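Local coordinates for protein N-acetylglucosamine-6-phosphate deacetylase (Mycobacterium smegmatis, PDB 6FV4) that probably removes the acetyl group from N-acetylglucosamine-6-phosphate in a metal-dependent hydrolysis belonging to amino-sugar metabolism, at residues 63-68 / 374-379; 214-219 / 247-252; 368-373 / 386-391; 274-279 / 346-351. The protein carries 1 engineered substitution. All blocks are in the same frame, centred on the assembly; numbering follows the deposited sequence.

Contact 1 of 4, residues 63-68 / 374-379; sequences TVVPGF and VVLDHD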
loop_
_atom_site.group_PDB
_atom_site.type_symbol
_atom_site.label_atom_id
_atom_site.label_comp_id
_atom_site.label_asym_id
_atom_site.label_seq_id
_atom_site.Cartn_x
_atom_site.Cartn_y
_atom_site.Cartn_z
ATOM N N THR B 63 26.260 17.816 -0.594
ATOM C CA THR B 63 25.732 16.709 -1.384
ATOM C C THR B 63 25.271 17.253 -2.738
ATOM O O THR B 63 24.485 18.202 -2.787
ATOM C CB THR B 63 24.579 16.015 -0.649
ATOM O OG1 THR B 63 25.056 15.445 0.579
ATOM C CG2 THR B 63 23.995 14.892 -1.490
ATOM N N VAL B 64 25.790 16.686 -3.833
ATOM C CA VAL B 64 25.343 17.032 -5.182
ATOM C C VAL B 64 24.328 15.993 -5.639
ATOM O O VAL B 64 24.532 14.789 -5.453
ATOM C CB VAL B 64 26.518 17.119 -6.171
ATOM C CG1 VAL B 64 26.002 17.345 -7.593
ATOM C CG2 VAL B 64 27.484 18.228 -5.767
ATOM N N VAL B 65 23.227 16.458 -6.216
ATOM C CA VAL B 65 22.197 15.584 -6.769
ATOM C C VAL B 65 21.890 16.063 -8.182
ATOM O O VAL B 65 22.204 17.205 -8.543
ATOM C CB VAL B 65 20.924 15.579 -5.891
ATOM C CG1 VAL B 65 21.241 14.981 -4.488
ATOM C CG2 VAL B 65 20.333 16.992 -5.804
ATOM N N PRO B 66 21.269 15.223 -9.003
ATOM C CA PRO B 66 20.790 15.709 -10.306
ATOM C C PRO B 66 19.733 16.787 -10.101
ATOM O O PRO B 66 19.106 16.887 -9.041
ATOM C CB PRO B 66 20.193 14.463 -10.972
ATOM C CG PRO B 66 20.620 13.274 -10.106
ATOM C CD PRO B 66 20.882 13.823 -8.744
ATOM N N GLY B 67 19.554 17.618 -11.124
ATOM C CA GLY B 67 18.537 18.654 -11.032
ATOM C C GLY B 67 17.166 18.048 -10.793
ATOM O O GLY B 67 16.859 16.952 -11.275
ATOM N N PHE B 68 16.341 18.757 -10.015
ATOM C CA PHE B 68 14.979 18.293 -9.788
ATOM C C PHE B 68 14.145 18.458 -11.060
ATOM O O PHE B 68 14.338 19.399 -11.833
ATOM C CB PHE B 68 14.329 19.058 -8.627
ATOM C CG PHE B 68 15.080 18.940 -7.309
ATOM C CD1 PHE B 68 15.324 20.071 -6.537
ATOM C CD2 PHE B 68 15.514 17.711 -6.835
ATOM C CE1 PHE B 68 15.991 19.986 -5.317
ATOM C CE2 PHE B 68 16.199 17.620 -5.602
ATOM C CZ PHE B 68 16.434 18.764 -4.858
ATOM N N VAL B 374 22.252 20.061 -8.512
ATOM C CA VAL B 374 21.865 20.865 -7.358
ATOM C C VAL B 374 22.818 20.548 -6.215
ATOM O O VAL B 374 23.153 19.385 -5.980
ATOM C CB VAL B 374 20.400 20.598 -6.934
ATOM C CG1 VAL B 374 20.054 21.369 -5.658
ATOM C CG2 VAL B 374 19.442 20.980 -8.042
ATOM N N VAL B 375 23.290 21.583 -5.537
ATOM C CA VAL B 375 24.213 21.432 -4.427
ATOM C C VAL B 375 23.434 21.692 -3.153
ATOM O O VAL B 375 22.720 22.696 -3.051
ATOM C CB VAL B 375 25.417 22.376 -4.555
ATOM C CG1 VAL B 375 26.452 22.022 -3.509
ATOM C CG2 VAL B 375 26.024 22.268 -5.959
ATOM N N LEU B 376 23.548 20.774 -2.193
ATOM C CA LEU B 376 22.803 20.846 -0.946
ATOM C C LEU B 376 23.773 20.770 0.220
ATOM O O LEU B 376 24.761 20.033 0.157
ATOM C CB LEU B 376 21.785 19.701 -0.847
ATOM C CG LEU B 376 20.864 19.430 -2.036
ATOM C CD1 LEU B 376 20.173 18.084 -1.866
ATOM C CD2 LEU B 376 19.834 20.543 -2.175
ATOM N N ASP B 377 23.479 21.508 1.293
ATOM C CA ASP B 377 24.285 21.421 2.508
ATOM C C ASP B 377 23.759 20.293 3.399
ATOM O O ASP B 377 22.917 19.488 2.989
ATOM C CB ASP B 377 24.323 22.775 3.224
ATOM C CG ASP B 377 22.950 23.275 3.643
ATOM O OD1 ASP B 377 22.014 22.464 3.821
ATOM O OD2 ASP B 377 22.819 24.496 3.837
ATOM N N HIS B 378 24.251 20.208 4.642
ATOM C CA HIS B 378 23.862 19.078 5.486
ATOM C C HIS B 378 22.401 19.166 5.903
ATOM O O HIS B 378 21.751 18.132 6.095
ATOM C CB HIS B 378 24.777 18.966 6.712
ATOM C CG HIS B 378 25.944 18.038 6.509
ATOM N ND1 HIS B 378 25.791 16.695 6.232
ATOM C CD2 HIS B 378 27.281 18.267 6.520
ATOM C CE1 HIS B 378 26.981 16.137 6.086
ATOM N NE2 HIS B 378 27.903 17.069 6.255
ATOM N N ASP B 379 21.858 20.375 6.008
ATOM C CA ASP B 379 20.422 20.519 6.227
ATOM C C ASP B 379 19.597 20.211 4.981
ATOM O O ASP B 379 18.378 20.401 5.012
ATOM C CB ASP B 379 20.109 21.935 6.714
ATOM C CG ASP B 379 20.756 22.252 8.059
ATOM O OD1 ASP B 379 20.982 21.310 8.863
ATOM O OD2 ASP B 379 21.050 23.444 8.306
#
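T63, V64 and V65 run antiparallel to L376, V375 and V374; the axes of strands 63-66 and 374-376 approach to 4.8 Å, with 149° between their directions. T63 with L376 and V65 with V374 are hydrogen-bonded pairs, each closed by two backbone bonds, such as T63 N to L376 O at 2.8 Å and V65 N to V374 O at 2.9 Å. Between them V64 and V375 form a non-hydrogen-bonded pair, where V64 CA makes a CA-H...O contact of 3.3 Å with V374 O. The CG2 methyls of V64 and V375 meet on one face of the sheet, 4.3 Å apart. The other face carries T63, V65, V374 and L376. V65 (chi1 -64°) places CG2 between its backbone N and carbonyl carbon, and this methyl reaches V374 CB at 3.8 Å and L376 CD1 at 4.1 Å. V374 uses both branches: CG2 packs 3.9 Å from G67 CA, while CG1 approaches the F68 ring obliquely. Beta-branched valines suit this extended, buried backbone, and V347 of helix 339-357 covers V65. Strand 63-76 continues to the zinc ligands H72 and H74, so the pairing joins the first barrel strand to the small beta domain characteristic of NagA amidohydrolases.

Contact 2 of 4, residues 214-219 / 247-252; sequences AAIDAG and DSRVTV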
loop_
_atom_site.group_PDB
_atom_site.type_symbol
_atom_site.label_atom_id
_atom_site.label_comp_id
_atom_site.label_asym_id
_atom_site.label_seq_id
_atom_site.Cartn_x
_atom_site.Cartn_y
_atom_site.Cartn_z
ATOM N N ALA B 214 -9.295 0.017 -16.504
ATOM C CA ALA B 214 -9.550 0.101 -17.944
ATOM C C ALA B 214 -8.771 1.248 -18.572
ATOM O O ALA B 214 -8.205 1.094 -19.654
ATOM C CB ALA B 214 -11.046 0.266 -18.220
ATOM N N ALA B 215 -8.713 2.393 -17.887
ATOM C CA ALA B 215 -7.891 3.513 -18.327
ATOM C C ALA B 215 -6.418 3.126 -18.427
ATOM O O ALA B 215 -5.730 3.525 -19.370
ATOM C CB ALA B 215 -8.090 4.700 -17.376
ATOM N N ILE B 216 -5.927 2.319 -17.483
ATOM C CA ILE B 216 -4.536 1.868 -17.525
ATOM C C ILE B 216 -4.302 0.930 -18.707
ATOM O O ILE B 216 -3.272 1.017 -19.394
ATOM C CB ILE B 216 -4.161 1.204 -16.182
ATOM C CG1 ILE B 216 -4.257 2.232 -15.052
ATOM C CG2 ILE B 216 -2.774 0.585 -16.258
ATOM C CD1 ILE B 216 -4.170 1.610 -13.626
ATOM N N ASP B 217 -5.243 0.015 -18.962
ATOM C CA ASP B 217 -5.134 -0.874 -20.115
ATOM C C ASP B 217 -5.195 -0.096 -21.432
ATOM O O ASP B 217 -4.575 -0.502 -22.420
ATOM C CB ASP B 217 -6.239 -1.927 -20.062
ATOM C CG ASP B 217 -6.085 -2.895 -18.869
ATOM O OD1 ASP B 217 -5.077 -2.804 -18.129
ATOM O OD2 ASP B 217 -6.982 -3.750 -18.664
ATOM N N ALA B 218 -5.922 1.019 -21.462
ATOM C CA ALA B 218 -5.972 1.864 -22.648
ATOM C C ALA B 218 -4.713 2.707 -22.827
ATOM O O ALA B 218 -4.567 3.375 -23.860
ATOM C CB ALA B 218 -7.205 2.768 -22.585
ATOM N N GLY B 219 -3.807 2.708 -21.853
ATOM C CA GLY B 219 -2.526 3.374 -22.012
ATOM C C GLY B 219 -2.201 4.447 -20.999
ATOM O O GLY B 219 -1.144 5.084 -21.126
ATOM N N ASP B 247 -0.519 -1.448 -10.823
ATOM C CA ASP B 247 -0.005 -1.727 -12.163
ATOM C C ASP B 247 1.401 -1.154 -12.371
ATOM O O ASP B 247 1.620 0.050 -12.206
ATOM C CB ASP B 247 -0.958 -1.160 -13.205
ATOM C CG ASP B 247 -0.664 -1.687 -14.595
ATOM O OD1 ASP B 247 0.449 -1.418 -15.108
ATOM O OD2 ASP B 247 -1.528 -2.399 -15.145
ATOM N N SER B 248 2.345 -2.016 -12.770
ATOM C CA SER B 248 3.746 -1.609 -12.862
ATOM C C SER B 248 3.992 -0.565 -13.949
ATOM O O SER B 248 5.042 0.094 -13.936
ATOM C CB SER B 248 4.632 -2.831 -13.124
ATOM O OG SER B 248 4.299 -3.444 -14.362
ATOM N N ARG B 249 3.064 -0.406 -14.890
ATOM C CA ARG B 249 3.223 0.595 -15.942
ATOM C C ARG B 249 3.021 2.025 -15.448
ATOM O O ARG B 249 3.333 2.972 -16.188
ATOM C CB ARG B 249 2.223 0.332 -17.067
ATOM C CG ARG B 249 2.526 -0.907 -17.909
ATOM C CD ARG B 249 1.379 -1.187 -18.866
ATOM N NE ARG B 249 0.213 -1.688 -18.150
ATOM C CZ ARG B 249 -0.899 -2.118 -18.732
ATOM N NH1 ARG B 249 -1.010 -2.113 -20.057
ATOM N NH2 ARG B 249 -1.905 -2.549 -17.983
ATOM N N VAL B 250 2.472 2.209 -14.248
ATOM C CA VAL B 250 2.025 3.518 -13.784
ATOM C C VAL B 250 3.052 4.097 -12.829
ATOM O O VAL B 250 3.507 3.414 -11.898
ATOM C CB VAL B 250 0.648 3.426 -13.107
ATOM C CG1 VAL B 250 0.266 4.782 -12.495
ATOM C CG2 VAL B 250 -0.405 2.954 -14.106
ATOM N N THR B 251 3.411 5.360 -13.044
ATOM C CA THR B 251 4.177 6.133 -12.077
ATOM C C THR B 251 3.246 7.122 -11.383
ATOM O O THR B 251 2.643 7.978 -12.044
ATOM C CB THR B 251 5.332 6.872 -12.745
ATOM O OG1 THR B 251 6.176 5.929 -13.417
ATOM C CG2 THR B 251 6.151 7.606 -11.685
ATOM N N VAL B 252 3.143 7.023 -10.044
ATOM C CA VAL B 252 2.205 7.858 -9.299
ATOM C C VAL B 252 2.888 9.144 -8.843
ATOM O O VAL B 252 4.045 9.149 -8.408
ATOM C CB VAL B 252 1.589 7.081 -8.119
ATOM C CG1 VAL B 252 0.688 5.961 -8.670
ATOM C CG2 VAL B 252 2.676 6.535 -7.163
HETATM O O HOH W 1 -3.221 -3.236 -21.596
#
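I216 packs against V250 and D247 where helix 209-217 meets the loop leading into strand 251-255, at the end of the amidohydrolase (beta/alpha) barrel where its strands begin. The tight side is mostly apolar. I216 CG2 touches V250 CG2 at 4.0 Å, and the two side chains cross at about a right angle; A243 and L244 of helix 240-246 add to the same buried patch. I216 CG2, held anti to the backbone N, also lies 3.4 Å from D247 OD2, so this aliphatic branch meets both V250 and the carboxylate, while I216 O lies over one face of the R249 guanidinium. Toward solvent the contact becomes a salt-bridge network. R249, bent at chi3 (-72°), grips D247 side-on, NE to OD1 and NH2 to OD2, the latter 2.9 Å long and almost straight at 174°. D247 OD1 also accepts from R249 N at 2.8 Å, an Asx turn that helps hold the carboxylate's orientation. Across the contact the hold is slacker: R249 NH2 donates to D217 OD1 over 3.2 Å, tilted from the guanidinium plane. A water finishes the outer edge, accepting from R249 NH1 at 2.9 Å and donating to D217 O at 3.2 Å.

Contact 3 of 4, residues 368-373 / 386-391; sequences GARADL and MRAGEW
L373, M386 and W391 form the apolar centre of this contact, in which the start of strand 373-376 lies along a beta hairpin made by strands 382-387 and 390-391 in the small beta domain. L373 CD1 packs 3.7 Å from M386 CB and also reaches the W391 ring obliquely. Bent at chi3 (-80°), the M386 chain brings its CE methyl over the centre of the W391 ring, 3.7 Å above the plane; a long flexible thioether can follow the flat indole in this way. L36 and L19 of neighbouring strands continue the packing.

Around this centre the backbones join: L373 and M386 are an antiparallel hydrogen-bonded pair. The hairpin then reverses through a type I' turn from R387 to E390, with positive phi at A388 and G389, which glycine accepts most readily; A388 adopts it as a non-glycine residue. Both turn amides are taken up from the other segment. G389 N donates to A371 O at 3.0 Å, while A388 N donates to D372 OD1 at 2.7 Å, nearly straight at 175°.

D372 is thus pinned at one oxygen by the turn, and R370 clamps it side-on through NE and NH2, with NH2 to OD2 at 2.8 Å. This pairing would partly offset the charge of R370, whose NH2 lies 3.7 Å from R387 NH2, the guanidinium planes 69° apart. R387 is anchored separately by T102, its NE donating to that residue's carbonyl oxygen. Between the two arginines sits a water that accepts from R370 NH2 at 2.9 Å and from R387 NH2 at 2.6 Å.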
loop_
_atom_site.group_PDB
_atom_site.type_symbol
_atom_site.label_atom_id
_atom_site.label_comp_id
_atom_site.label_asym_id
_atom_site.label_seq_id
_atom_site.Cartn_x
_atom_site.Cartn_y
_atom_site.Cartn_z
ATOM N N GLY B 368 27.649 12.122 -21.022
ATOM C CA GLY B 368 26.717 12.454 -22.071
ATOM C C GLY B 368 25.511 13.267 -21.632
ATOM O O GLY B 368 24.903 13.951 -22.466
ATOM N N ALA B 369 25.147 13.217 -20.352
ATOM C CA ALA B 369 23.950 13.899 -19.882
ATOM C C ALA B 369 24.174 15.408 -19.795
ATOM O O ALA B 369 25.301 15.888 -19.642
ATOM C CB ALA B 369 23.538 13.360 -18.513
ATOM N N ARG B 370 23.076 16.162 -19.890
ATOM C CA ARG B 370 23.169 17.603 -19.698
ATOM C C ARG B 370 23.524 17.905 -18.249
ATOM O O ARG B 370 23.141 17.179 -17.328
ATOM C CB ARG B 370 21.866 18.311 -20.089
ATOM C CG ARG B 370 22.105 19.767 -20.495
ATOM C CD ARG B 370 20.852 20.478 -20.962
ATOM N NE ARG B 370 19.908 20.674 -19.865
ATOM C CZ ARG B 370 18.714 21.239 -20.002
ATOM N NH1 ARG B 370 18.312 21.687 -21.202
ATOM N NH2 ARG B 370 17.924 21.358 -18.937
ATOM N N ALA B 371 24.300 18.973 -18.055
ATOM C CA ALA B 371 24.877 19.280 -16.751
ATOM C C ALA B 371 23.874 20.099 -15.933
ATOM O O ALA B 371 23.981 21.318 -15.780
ATOM C CB ALA B 371 26.205 20.005 -16.912
ATOM N N ASP B 372 22.884 19.391 -15.391
ATOM C CA ASP B 372 21.879 19.964 -14.505
ATOM C C ASP B 372 22.068 19.308 -13.147
ATOM O O ASP B 372 21.923 18.087 -13.029
ATOM C CB ASP B 372 20.461 19.701 -15.009
ATOM C CG ASP B 372 20.229 20.184 -16.423
ATOM O OD1 ASP B 372 21.047 20.964 -16.956
ATOM O OD2 ASP B 372 19.208 19.777 -17.006
ATOM N N LEU B 373 22.419 20.098 -12.136
ATOM C CA LEU B 373 22.674 19.522 -10.824
ATOM C C LEU B 373 22.342 20.548 -9.752
ATOM O O LEU B 373 22.190 21.742 -10.029
ATOM C CB LEU B 373 24.124 19.032 -10.689
ATOM C CG LEU B 373 25.297 19.984 -10.956
ATOM C CD1 LEU B 373 25.555 20.953 -9.798
ATOM C CD2 LEU B 373 26.563 19.160 -11.242
ATOM N N MET B 386 23.060 24.309 -10.898
ATOM C CA MET B 386 23.617 24.379 -12.238
ATOM C C MET B 386 22.603 23.835 -13.231
ATOM O O MET B 386 21.928 22.842 -12.958
ATOM C CB MET B 386 24.928 23.598 -12.342
ATOM C CG MET B 386 25.430 23.464 -13.779
ATOM S SD MET B 386 27.019 22.636 -13.796
ATOM C CE MET B 386 28.083 24.012 -13.372
ATOM N N ARG B 387 22.491 24.502 -14.379
ATOM C CA ARG B 387 21.600 24.071 -15.447
ATOM C C ARG B 387 22.292 24.297 -16.783
ATOM O O ARG B 387 22.745 25.407 -17.061
ATOM C CB ARG B 387 20.269 24.837 -15.402
ATOM C CG ARG B 387 19.246 24.332 -16.400
ATOM C CD ARG B 387 17.935 25.106 -16.311
ATOM N NE ARG B 387 17.010 24.625 -17.329
ATOM C CZ ARG B 387 16.914 25.102 -18.572
ATOM N NH1 ARG B 387 17.675 26.111 -18.983
ATOM N NH2 ARG B 387 16.045 24.559 -19.411
ATOM N N ALA B 388 22.369 23.244 -17.598
ATOM C CA ALA B 388 23.086 23.274 -18.876
ATOM C C ALA B 388 24.513 23.786 -18.698
ATOM O O ALA B 388 25.012 24.597 -19.485
ATOM C CB ALA B 388 22.335 24.109 -19.913
ATOM N N GLY B 389 25.173 23.317 -17.641
ATOM C CA GLY B 389 26.574 23.616 -17.408
ATOM C C GLY B 389 26.885 24.978 -16.828
ATOM O O GLY B 389 28.066 25.286 -16.623
ATOM N N GLU B 390 25.882 25.802 -16.544
ATOM C CA GLU B 390 26.116 27.136 -16.009
ATOM C C GLU B 390 25.385 27.304 -14.687
ATOM O O GLU B 390 24.317 26.732 -14.474
ATOM C CB GLU B 390 25.673 28.206 -16.999
ATOM C CG GLU B 390 26.410 28.072 -18.317
ATOM C CD GLU B 390 25.939 29.047 -19.355
ATOM O OE1 GLU B 390 25.479 30.150 -18.979
ATOM O OE2 GLU B 390 26.038 28.712 -20.557
ATOM N N TRP B 391 25.973 28.089 -13.795
ATOM C CA TRP B 391 25.349 28.311 -12.497
ATOM C C TRP B 391 24.126 29.209 -12.671
ATOM O O TRP B 391 24.253 30.376 -13.055
ATOM C CB TRP B 391 26.358 28.921 -11.530
ATOM C CG TRP B 391 27.510 28.015 -11.239
ATOM C CD1 TRP B 391 28.812 28.175 -11.630
ATOM C CD2 TRP B 391 27.459 26.794 -10.496
ATOM N NE1 TRP B 391 29.578 27.127 -11.167
ATOM C CE2 TRP B 391 28.769 26.267 -10.467
ATOM C CE3 TRP B 391 26.434 26.098 -9.843
ATOM C CZ2 TRP B 391 29.075 25.079 -9.815
ATOM C CZ3 TRP B 391 26.744 24.905 -9.201
ATOM C CH2 TRP B 391 28.053 24.411 -9.193
HETATM O O HOH W 2 15.188 22.190 -18.810
#

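Contact 4 of 4, residues 274-279 / 346-351; sequences GPERLS and AVRQAC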
loop_
_atom_site.group_PDB
_atom_site.type_symbol
_atom_site.label_atom_id
_atom_site.label_comp_id
_atom_site.label_asym_id
_atom_site.label_seq_id
_atom_site.Cartn_x
_atom_site.Cartn_y
_atom_site.Cartn_z
ATOM N N GLY B 274 7.384 0.663 -4.870
ATOM C CA GLY B 274 8.809 0.495 -5.058
ATOM C C GLY B 274 9.505 1.804 -5.374
ATOM O O GLY B 274 8.869 2.852 -5.495
ATOM N N PRO B 275 10.832 1.764 -5.542
ATOM C CA PRO B 275 11.601 3.004 -5.719
ATOM C C PRO B 275 11.477 3.641 -7.101
ATOM O O PRO B 275 11.867 4.807 -7.249
ATOM C CB PRO B 275 13.055 2.562 -5.466
ATOM C CG PRO B 275 12.977 1.093 -5.037
ATOM C CD PRO B 275 11.697 0.568 -5.569
ATOM N N GLU B 276 10.950 2.928 -8.097
ATOM C CA GLU B 276 10.891 3.399 -9.477
ATOM C C GLU B 276 9.574 4.047 -9.856
ATOM O O GLU B 276 9.470 4.572 -10.966
ATOM C CB GLU B 276 11.096 2.237 -10.465
ATOM C CG GLU B 276 12.502 2.069 -10.956
ATOM C CD GLU B 276 13.463 2.029 -9.809
ATOM O OE1 GLU B 276 14.521 2.692 -9.877
ATOM O OE2 GLU B 276 13.143 1.345 -8.816
ATOM N N ARG B 277 8.551 3.969 -9.012
ATOM C CA ARG B 277 7.197 4.192 -9.488
ATOM C C ARG B 277 6.495 5.355 -8.802
ATOM O O ARG B 277 5.285 5.514 -8.982
ATOM C CB ARG B 277 6.369 2.913 -9.359
ATOM C CG ARG B 277 6.834 1.769 -10.257
ATOM C CD ARG B 277 5.780 0.669 -10.304
ATOM N NE ARG B 277 4.459 1.271 -10.361
ATOM C CZ ARG B 277 3.358 0.810 -9.771
ATOM N NH1 ARG B 277 3.374 -0.308 -9.046
ATOM N NH2 ARG B 277 2.228 1.505 -9.891
ATOM N N LEU B 278 7.216 6.196 -8.065
ATOM C CA LEU B 278 6.644 7.400 -7.474
ATOM C C LEU B 278 7.428 8.624 -7.917
ATOM O O LEU B 278 8.664 8.616 -7.908
ATOM C CB LEU B 278 6.605 7.328 -5.931
ATOM C CG LEU B 278 5.793 8.476 -5.297
ATOM C CD1 LEU B 278 5.115 7.987 -4.012
ATOM C CD2 LEU B 278 6.655 9.680 -4.972
ATOM N N SER B 279 6.697 9.675 -8.300
ATOM C CA SER B 279 7.256 10.974 -8.643
ATOM C C SER B 279 6.861 11.996 -7.587
ATOM O O SER B 279 5.675 12.129 -7.266
ATOM C CB SER B 279 6.725 11.462 -10.002
ATOM O OG SER B 279 7.137 10.612 -11.044
ATOM N N ALA B 346 15.062 9.474 -2.697
ATOM C CA ALA B 346 14.540 10.792 -3.027
ATOM C C ALA B 346 15.050 11.264 -4.386
ATOM O O ALA B 346 14.311 11.905 -5.142
ATOM C CB ALA B 346 14.908 11.782 -1.921
ATOM N N VAL B 347 16.295 10.917 -4.738
ATOM C CA VAL B 347 16.811 11.307 -6.049
ATOM C C VAL B 347 16.047 10.598 -7.161
ATOM O O VAL B 347 15.730 11.195 -8.199
ATOM C CB VAL B 347 18.327 11.046 -6.131
ATOM C CG1 VAL B 347 18.786 11.046 -7.585
ATOM C CG2 VAL B 347 19.069 12.105 -5.368
ATOM N N ARG B 348 15.723 9.321 -6.971
ATOM C CA ARG B 348 14.872 8.634 -7.942
ATOM C C ARG B 348 13.507 9.310 -8.053
ATOM O O ARG B 348 12.998 9.532 -9.156
ATOM C CB ARG B 348 14.701 7.175 -7.541
ATOM C CG ARG B 348 15.798 6.250 -8.052
ATOM C CD ARG B 348 15.879 4.994 -7.194
ATOM N NE ARG B 348 16.482 3.868 -7.916
ATOM C CZ ARG B 348 17.784 3.597 -7.948
ATOM N NH1 ARG B 348 18.648 4.364 -7.290
ATOM N NH2 ARG B 348 18.227 2.553 -8.634
ATOM N N GLN B 349 12.897 9.643 -6.913
ATOM C CA GLN B 349 11.536 10.168 -6.947
ATOM C C GLN B 349 11.471 11.605 -7.446
ATOM O O GLN B 349 10.436 12.017 -7.986
ATOM C CB GLN B 349 10.914 10.083 -5.560
ATOM C CG GLN B 349 10.709 8.654 -5.097
ATOM C CD GLN B 349 10.155 8.594 -3.708
ATOM O OE1 GLN B 349 10.342 9.532 -2.925
ATOM N NE2 GLN B 349 9.448 7.503 -3.388
ATOM N N ALA B 350 12.521 12.401 -7.230
ATOM C CA ALA B 350 12.477 13.815 -7.583
ATOM C C ALA B 350 13.169 14.125 -8.902
ATOM O O ALA B 350 13.012 15.242 -9.414
ATOM C CB ALA B 350 13.121 14.668 -6.483
ATOM N N CYS B 351 13.932 13.169 -9.447
ATOM C CA CYS B 351 14.772 13.392 -10.619
ATOM C C CYS B 351 14.555 12.336 -11.699
ATOM O O CYS B 351 14.231 12.682 -12.842
ATOM C CB CYS B 351 16.258 13.430 -10.225
ATOM S SG CYS B 351 16.675 14.439 -8.746
HETATM O O HOH W 3 9.407 5.525 -5.702
#
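R348 leaves helix 339-357 of the (beta/alpha) barrel toward the turn at P275 and E276, which precedes barrel strand 278-281. Its CB lies 3.7 Å from P275 O, and the chain then runs out extended from CG to NE. CD passes P275 CB at 4.1 Å, so the aliphatic shaft lies along the proline while the charged end goes on. NE donates to E276 OE1 at 3.0 Å, with an N-H...O angle of 157°; OE1 accepts on its syn lone pair and lies near the guanidinium plane. Beyond NE, R348 CZ and NH2 each stay 3.9 Å from E276 OE1. The carboxylate stands almost upright to the guanidinium, the planes 85° apart, so this salt bridge rests on a single nitrogen rather than a two-pronged grip. E276 reaches it by folding at chi2 (51°).

One residue on, Q349 lies beside the strand. Its CA and S279 CA each make a CA-H...O contact, with L278 O and Q349 O respectively, both 3.4 Å. The glutamine amide packs on L278, with L278 CD2 3.9 Å from Q349 CD. NE2 donates to a water at 3.0 Å, which itself donates to G274 O.

The chemistry is graded: the charged pair sits at the partly exposed turn, whereas the buried, neutral amide of Q349 has partners at both ends, OE1 with the Y266 hydroxyl and NE2 with the water.

Contacts 1 and 3 share the small beta domain, their centres 13 Å apart, and G67 N to D372 O at 3.1 Å is a probable hydrogen bond between them. Contact 1 leads into the barrel, where V347 and C351 of contact 4 pack on V65, P66 and G67. Contact 4 in turn adjoins contact 2 through the neighbouring strands 251-255 and 278-281, with V252 O to S279 N at 2.7 Å. Contacts 1 and 2 lie on opposite sides of the chain's centre, 32 Å between their own centres. Contact 4 lies near the metal-binding region without reaching the metal: the S279 side chain is about 8 Å from that of H72 and about 13 Å from the zinc ion.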